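Local coordinates for protein ALKF (Bacillus cereus, PDB 3ZBO) that is of unknown function but is related to the HEAT-like repeat DNA glycosylases and has affinity for branched DNA structures, at residues Asp120-Ser125 against Met131-Ser136; Lys26-Asn31 against Glu35-Val40. All coordinates share one frame; numbering follows the deposited sequence.

Contact 1: residues Asp120-Ser125 against Met131-Ser136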
loop_
_atom_site.group_PDB
_atom_site.type_symbol
_atom_site.label_atom_id
_atom_site.label_comp_id
_atom_site.label_asym_id
_atom_site.label_seq_id
_atom_site.Cartn_x
_atom_site.Cartn_y
_atom_site.Cartn_z
ATOM N N ASP A 120 -13.203 1.624 -1.657
ATOM C CA ASP A 120 -14.230 1.147 -2.623
ATOM C C ASP A 120 -14.422 2.059 -3.845
ATOM O O ASP A 120 -14.494 1.579 -5.026
ATOM C CB ASP A 120 -15.582 0.938 -1.958
ATOM C CG ASP A 120 -15.588 -0.175 -0.920
ATOM O OD1 ASP A 120 -14.691 -1.088 -0.959
ATOM O OD2 ASP A 120 -16.558 -0.208 -0.137
ATOM N N LYS A 121 -14.441 3.378 -3.591
ATOM C CA LYS A 121 -14.524 4.300 -4.686
ATOM C C LYS A 121 -13.324 4.175 -5.568
ATOM O O LYS A 121 -13.385 4.213 -6.811
ATOM C CB LYS A 121 -14.653 5.747 -4.186
ATOM C CG LYS A 121 -16.033 5.969 -3.594
ATOM C CD LYS A 121 -16.112 7.462 -3.186
ATOM C CE LYS A 121 -17.365 7.660 -2.329
ATOM N NZ LYS A 121 -17.615 9.194 -2.355
ATOM N N TRP A 122 -12.134 4.044 -4.946
ATOM C CA TRP A 122 -10.946 3.937 -5.721
ATOM C C TRP A 122 -10.909 2.673 -6.569
ATOM O O TRP A 122 -10.468 2.691 -7.727
ATOM C CB TRP A 122 -9.633 4.058 -4.836
ATOM C CG TRP A 122 -9.458 5.435 -4.338
ATOM C CD1 TRP A 122 -10.233 6.547 -4.669
ATOM C CD2 TRP A 122 -8.481 5.882 -3.402
ATOM N NE1 TRP A 122 -9.742 7.709 -3.992
ATOM C CE2 TRP A 122 -8.693 7.300 -3.185
ATOM C CE3 TRP A 122 -7.464 5.216 -2.685
ATOM C CZ2 TRP A 122 -7.861 8.051 -2.357
ATOM C CZ3 TRP A 122 -6.692 5.943 -1.813
ATOM C CH2 TRP A 122 -6.916 7.390 -1.668
ATOM N N ILE A 123 -11.307 1.565 -5.978
ATOM C CA ILE A 123 -11.358 0.317 -6.770
ATOM C C ILE A 123 -12.259 0.494 -8.026
ATOM O O ILE A 123 -11.971 -0.076 -9.081
ATOM C CB ILE A 123 -11.785 -0.837 -5.850
ATOM C CG1 ILE A 123 -10.621 -1.205 -4.938
ATOM C CG2 ILE A 123 -12.263 -2.098 -6.709
ATOM C CD1 ILE A 123 -11.060 -2.176 -3.859
ATOM N N ALA A 124 -13.371 1.209 -7.783
ATOM C CA ALA A 124 -14.390 1.429 -8.867
ATOM C C ALA A 124 -13.947 2.416 -9.908
ATOM O O ALA A 124 -14.668 2.632 -10.972
ATOM C CB ALA A 124 -15.649 1.902 -8.222
ATOM N N SER A 125 -12.839 3.120 -9.653
ATOM C CA SER A 125 -12.508 4.247 -10.502
ATOM C C SER A 125 -12.052 3.953 -11.866
ATOM O O SER A 125 -12.098 4.862 -12.786
ATOM C CB SER A 125 -11.387 5.094 -9.854
ATOM O OG SER A 125 -10.121 4.386 -9.885
ATOM N N MET A 131 -6.885 2.352 -8.276
ATOM C CA MET A 131 -7.385 1.020 -7.953
ATOM C C MET A 131 -6.329 0.261 -7.166
ATOM O O MET A 131 -6.693 -0.473 -6.268
ATOM C CB MET A 131 -7.710 0.199 -9.232
ATOM C CG MET A 131 -8.910 0.932 -9.914
ATOM S SD MET A 131 -9.553 -0.072 -11.306
ATOM C CE MET A 131 -8.191 -0.087 -12.482
ATOM N N SER A 132 -5.060 0.386 -7.570
ATOM C CA SER A 132 -3.981 -0.304 -6.790
ATOM C C SER A 132 -4.022 0.144 -5.323
ATOM O O SER A 132 -3.878 -0.697 -4.414
ATOM C CB SER A 132 -2.617 0.053 -7.402
ATOM O OG SER A 132 -1.643 -0.781 -6.782
ATOM N N ALA A 133 -4.218 1.434 -5.072
ATOM C CA ALA A 133 -4.284 1.925 -3.686
ATOM C C ALA A 133 -5.514 1.360 -2.980
ATOM O O ALA A 133 -5.396 1.007 -1.789
ATOM C CB ALA A 133 -4.343 3.470 -3.648
ATOM N N GLY A 134 -6.663 1.229 -3.692
ATOM C CA GLY A 134 -7.836 0.770 -2.995
ATOM C C GLY A 134 -7.673 -0.721 -2.616
ATOM O O GLY A 134 -8.004 -1.061 -1.467
ATOM N N TRP A 135 -7.172 -1.579 -3.522
ATOM C CA TRP A 135 -6.905 -3.041 -3.178
ATOM C C TRP A 135 -5.864 -3.093 -2.108
ATOM O O TRP A 135 -6.014 -3.903 -1.164
ATOM C CB TRP A 135 -6.467 -3.778 -4.427
ATOM C CG TRP A 135 -7.619 -3.957 -5.417
ATOM C CD1 TRP A 135 -7.819 -3.344 -6.616
ATOM C CD2 TRP A 135 -8.694 -4.931 -5.281
ATOM N NE1 TRP A 135 -8.986 -3.811 -7.207
ATOM C CE2 TRP A 135 -9.515 -4.800 -6.415
ATOM C CE3 TRP A 135 -9.013 -5.906 -4.299
ATOM C CZ2 TRP A 135 -10.661 -5.595 -6.635
ATOM C CZ3 TRP A 135 -10.125 -6.696 -4.482
ATOM C CH2 TRP A 135 -10.970 -6.566 -5.638
ATOM N N SER A 136 -4.805 -2.250 -2.212
ATOM C CA SER A 136 -3.750 -2.281 -1.185
ATOM C C SER A 136 -4.335 -1.921 0.209
ATOM O O SER A 136 -3.981 -2.578 1.175
ATOM C CB SER A 136 -2.617 -1.313 -1.515
ATOM O OG SER A 136 -1.945 -1.724 -2.761
#

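Contact 2: residues Lys26-Asn31 against Glu35-Val40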
loop_
_atom_site.group_PDB
_atom_site.type_symbol
_atom_site.label_atom_id
_atom_site.label_comp_id
_atom_site.label_asym_id
_atom_site.label_seq_id
_atom_site.Cartn_x
_atom_site.Cartn_y
_atom_site.Cartn_z
ATOM N N LYS A 26 18.938 4.394 -6.105
ATOM C CA LYS A 26 18.923 3.528 -7.325
ATOM C C LYS A 26 17.752 2.529 -7.387
ATOM O O LYS A 26 17.111 2.407 -8.429
ATOM C CB LYS A 26 20.278 2.737 -7.425
ATOM C CG LYS A 26 20.120 1.191 -7.569
ATOM C CD LYS A 26 21.377 0.274 -7.216
ATOM C CE LYS A 26 21.749 0.195 -5.731
ATOM N NZ LYS A 26 21.074 -0.860 -4.796
ATOM N N ILE A 27 17.464 1.875 -6.274
ATOM C CA ILE A 27 16.424 0.898 -6.202
ATOM C C ILE A 27 15.066 1.612 -6.351
ATOM O O ILE A 27 14.163 1.133 -7.077
ATOM C CB ILE A 27 16.513 0.140 -4.923
ATOM C CG1 ILE A 27 17.728 -0.832 -4.982
ATOM C CG2 ILE A 27 15.284 -0.614 -4.680
ATOM C CD1 ILE A 27 18.008 -1.456 -3.652
ATOM N N TYR A 28 14.938 2.753 -5.646
ATOM C CA TYR A 28 13.646 3.468 -5.765
ATOM C C TYR A 28 13.405 3.935 -7.159
ATOM O O TYR A 28 12.260 3.811 -7.691
ATOM C CB TYR A 28 13.636 4.654 -4.793
ATOM C CG TYR A 28 13.487 4.316 -3.333
ATOM C CD1 TYR A 28 13.159 2.992 -2.857
ATOM C CD2 TYR A 28 13.641 5.358 -2.424
ATOM C CE1 TYR A 28 13.031 2.777 -1.546
ATOM C CE2 TYR A 28 13.554 5.138 -1.087
ATOM C CZ TYR A 28 13.221 3.868 -0.660
ATOM O OH TYR A 28 13.075 3.680 0.718
ATOM N N ILE A 29 14.447 4.441 -7.812
ATOM C CA ILE A 29 14.303 4.861 -9.210
ATOM C C ILE A 29 14.003 3.645 -10.143
ATOM O O ILE A 29 13.136 3.763 -11.076
ATOM C CB ILE A 29 15.576 5.656 -9.620
ATOM C CG1 ILE A 29 15.524 7.004 -8.876
ATOM C CG2 ILE A 29 15.540 5.934 -11.112
ATOM C CD1 ILE A 29 16.838 7.854 -9.106
ATOM N N SER A 30 14.615 2.499 -9.861
ATOM C CA SER A 30 14.322 1.280 -10.604
ATOM C C SER A 30 12.848 0.902 -10.490
ATOM O O SER A 30 12.212 0.415 -11.418
ATOM C CB SER A 30 15.266 0.165 -10.093
ATOM O OG SER A 30 14.624 -0.659 -9.177
ATOM N N ASN A 31 12.246 1.233 -9.345
ATOM C CA ASN A 31 10.869 0.879 -9.126
ATOM C C ASN A 31 9.880 1.921 -9.714
ATOM O O ASN A 31 8.665 1.745 -9.628
ATOM C CB ASN A 31 10.547 0.820 -7.629
ATOM C CG ASN A 31 11.312 -0.305 -6.895
ATOM O OD1 ASN A 31 11.882 -1.187 -7.525
ATOM N ND2 ASN A 31 11.274 -0.305 -5.562
ATOM N N GLU A 35 13.453 11.834 -9.806
ATOM C CA GLU A 35 13.931 12.972 -9.078
ATOM C C GLU A 35 12.783 14.018 -8.886
ATOM O O GLU A 35 11.863 14.239 -9.756
ATOM C CB GLU A 35 15.139 13.589 -9.820
ATOM C CG GLU A 35 16.283 12.697 -9.858
ATOM C CD GLU A 35 17.163 12.730 -8.618
ATOM O OE1 GLU A 35 16.713 13.252 -7.562
ATOM O OE2 GLU A 35 18.344 12.243 -8.673
ATOM N N PRO A 36 12.790 14.664 -7.720
ATOM C CA PRO A 36 13.749 14.549 -6.645
ATOM C C PRO A 36 13.467 13.374 -5.754
ATOM O O PRO A 36 12.299 13.115 -5.403
ATOM C CB PRO A 36 13.552 15.868 -5.869
ATOM C CG PRO A 36 12.143 16.198 -6.052
ATOM C CD PRO A 36 11.702 15.634 -7.426
ATOM N N VAL A 37 14.553 12.709 -5.352
ATOM C CA VAL A 37 14.452 11.546 -4.475
ATOM C C VAL A 37 15.785 11.400 -3.796
ATOM O O VAL A 37 16.851 11.584 -4.449
ATOM C CB VAL A 37 13.967 10.276 -5.263
ATOM C CG1 VAL A 37 14.911 9.961 -6.400
ATOM C CG2 VAL A 37 13.905 9.070 -4.305
ATOM N N PHE A 38 15.754 11.073 -2.505
ATOM C CA PHE A 38 16.989 10.956 -1.798
ATOM C C PHE A 38 17.404 9.503 -1.539
ATOM O O PHE A 38 18.636 9.220 -1.434
ATOM C CB PHE A 38 16.920 11.598 -0.425
ATOM C CG PHE A 38 16.561 13.080 -0.391
ATOM C CD1 PHE A 38 17.038 13.990 -1.328
ATOM C CD2 PHE A 38 15.696 13.518 0.609
ATOM C CE1 PHE A 38 16.724 15.375 -1.225
ATOM C CE2 PHE A 38 15.344 14.907 0.709
ATOM C CZ PHE A 38 15.876 15.786 -0.180
ATOM N N GLY A 39 16.439 8.579 -1.395
ATOM C CA GLY A 39 16.845 7.211 -1.128
ATOM C C GLY A 39 17.043 6.984 0.358
ATOM O O GLY A 39 18.109 6.479 0.846
ATOM N N VAL A 40 15.989 7.165 1.147
ATOM C CA VAL A 40 16.084 6.971 2.607
ATOM C C VAL A 40 15.514 5.639 3.048
ATOM O O VAL A 40 14.352 5.351 2.788
ATOM C CB VAL A 40 15.337 8.119 3.358
ATOM C CG1 VAL A 40 15.402 7.925 4.886
ATOM C CG2 VAL A 40 15.878 9.494 2.932
#

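Contact 1: residues Asp120-Ser125 against Met131-Ser136
Ile123 lies across the indole of Trp135 at roughly a right angle, making the main apolar contact between helices 115-124 and 128-144. Its CG1 stands 3.8 Å from the centroid of the Trp135 five-membered ring, only 10° off the normal, a CH-pi contact. CD1 covers the same face over the ring centre, and CG2, anti to the backbone N, reaches Trp135 CZ2 at 3.8 Å. On the other flank Trp122 CE3 meets Ala133 CB at 3.7 Å. Gly134, between Ala133 and Trp135, has no CB to collide with Ile123 CG1, which comes to 3.8 Å from Gly134 C.

At the turn Trp122 O accepts from both Ser125 N and Ser125 OG (2.8 Å for the hydroxyl), and Met131 CA adds a CH...O approach of 3.5 Å to it. The Met131 thioether makes a close van der Waals approach to the last carbonyls of the helix, SD 3.3 Å from Ile123 O.

Beyond the pair, Trp122 NE1 is hydrogen-bonded to Asp89 OD1; Trp135 meets Phe180 edge-to-face.

The axes of the two short helical segments pass 7.2 Å apart at 139°, a roughly antiparallel helical hairpin consistent with the HEAT-like fold of the related glycosylases.

Contact 2: residues Lys26-Asn31 against Glu35-Val40
The C-terminal turns of helix 22-30 pack against the irregular loop that follows it, Tyr28 and Ile29 lying on Val37, Gly39 and Val40, where the chain turns and passes across the helix as segment 35-40. Tyr28 does most of the touching. With CG beside the backbone N (chi1 -73°), its ring extends toward Gly39 and Val40. There CE2 comes within 3.9 Å of Gly39 CA, and Val37 CG2 sits at the ring edge, 4.2 Å from Tyr28 CD2. The phenol OH lies 3.0 Å from Val40 O, close enough for a hydrogen bond.

A second, apolar contact lies nearer the helix end, where Ile29 CG1 meets Val37 CG1 at 3.9 Å. Val37 thus divides its two methyls between the neighbouring helix residues, CG1 to Ile29 and CG2 to Tyr28.

The loop has its own constraints. A cis peptide precedes Pro36, Val37 N donates to Glu35 OE1 over 3.1 Å from above the carboxylate plane, and Gly39 adopts a positive phi (86°), a conformation in which a side chain would collide with the carbonyl O of Phe38.

The Asp69 carboxylate on helix 68-77 receives the backbone N-H groups of Phe38, Gly39 and Val40. Phe38 and Val40 pack on helix 9-19, and Tyr28 meets Tyr68 edge-to-face and touches Met99 of helix 98-110.

Overall arrangement
The two contacts are successive along the chain, contact 2 closing before contact 1 opens, and both belong to the part of the chain related to DNA alkylation repair enzymes. Their centres are 25 Å apart and their nearest atoms about 11 Å, so they do not touch. Helix 98-110 is a shared neighbour: Met99 at its start touches Tyr28, while Val105 and Leu109 further along meet Trp122. Contact 1 is the more central, its centre about 11 Å from the centre of the chain against about 17 Å for that of contact 2. One joins two helices, the other a helix to a loop. Neither can be tied to a catalytic or DNA-binding site from its geometry.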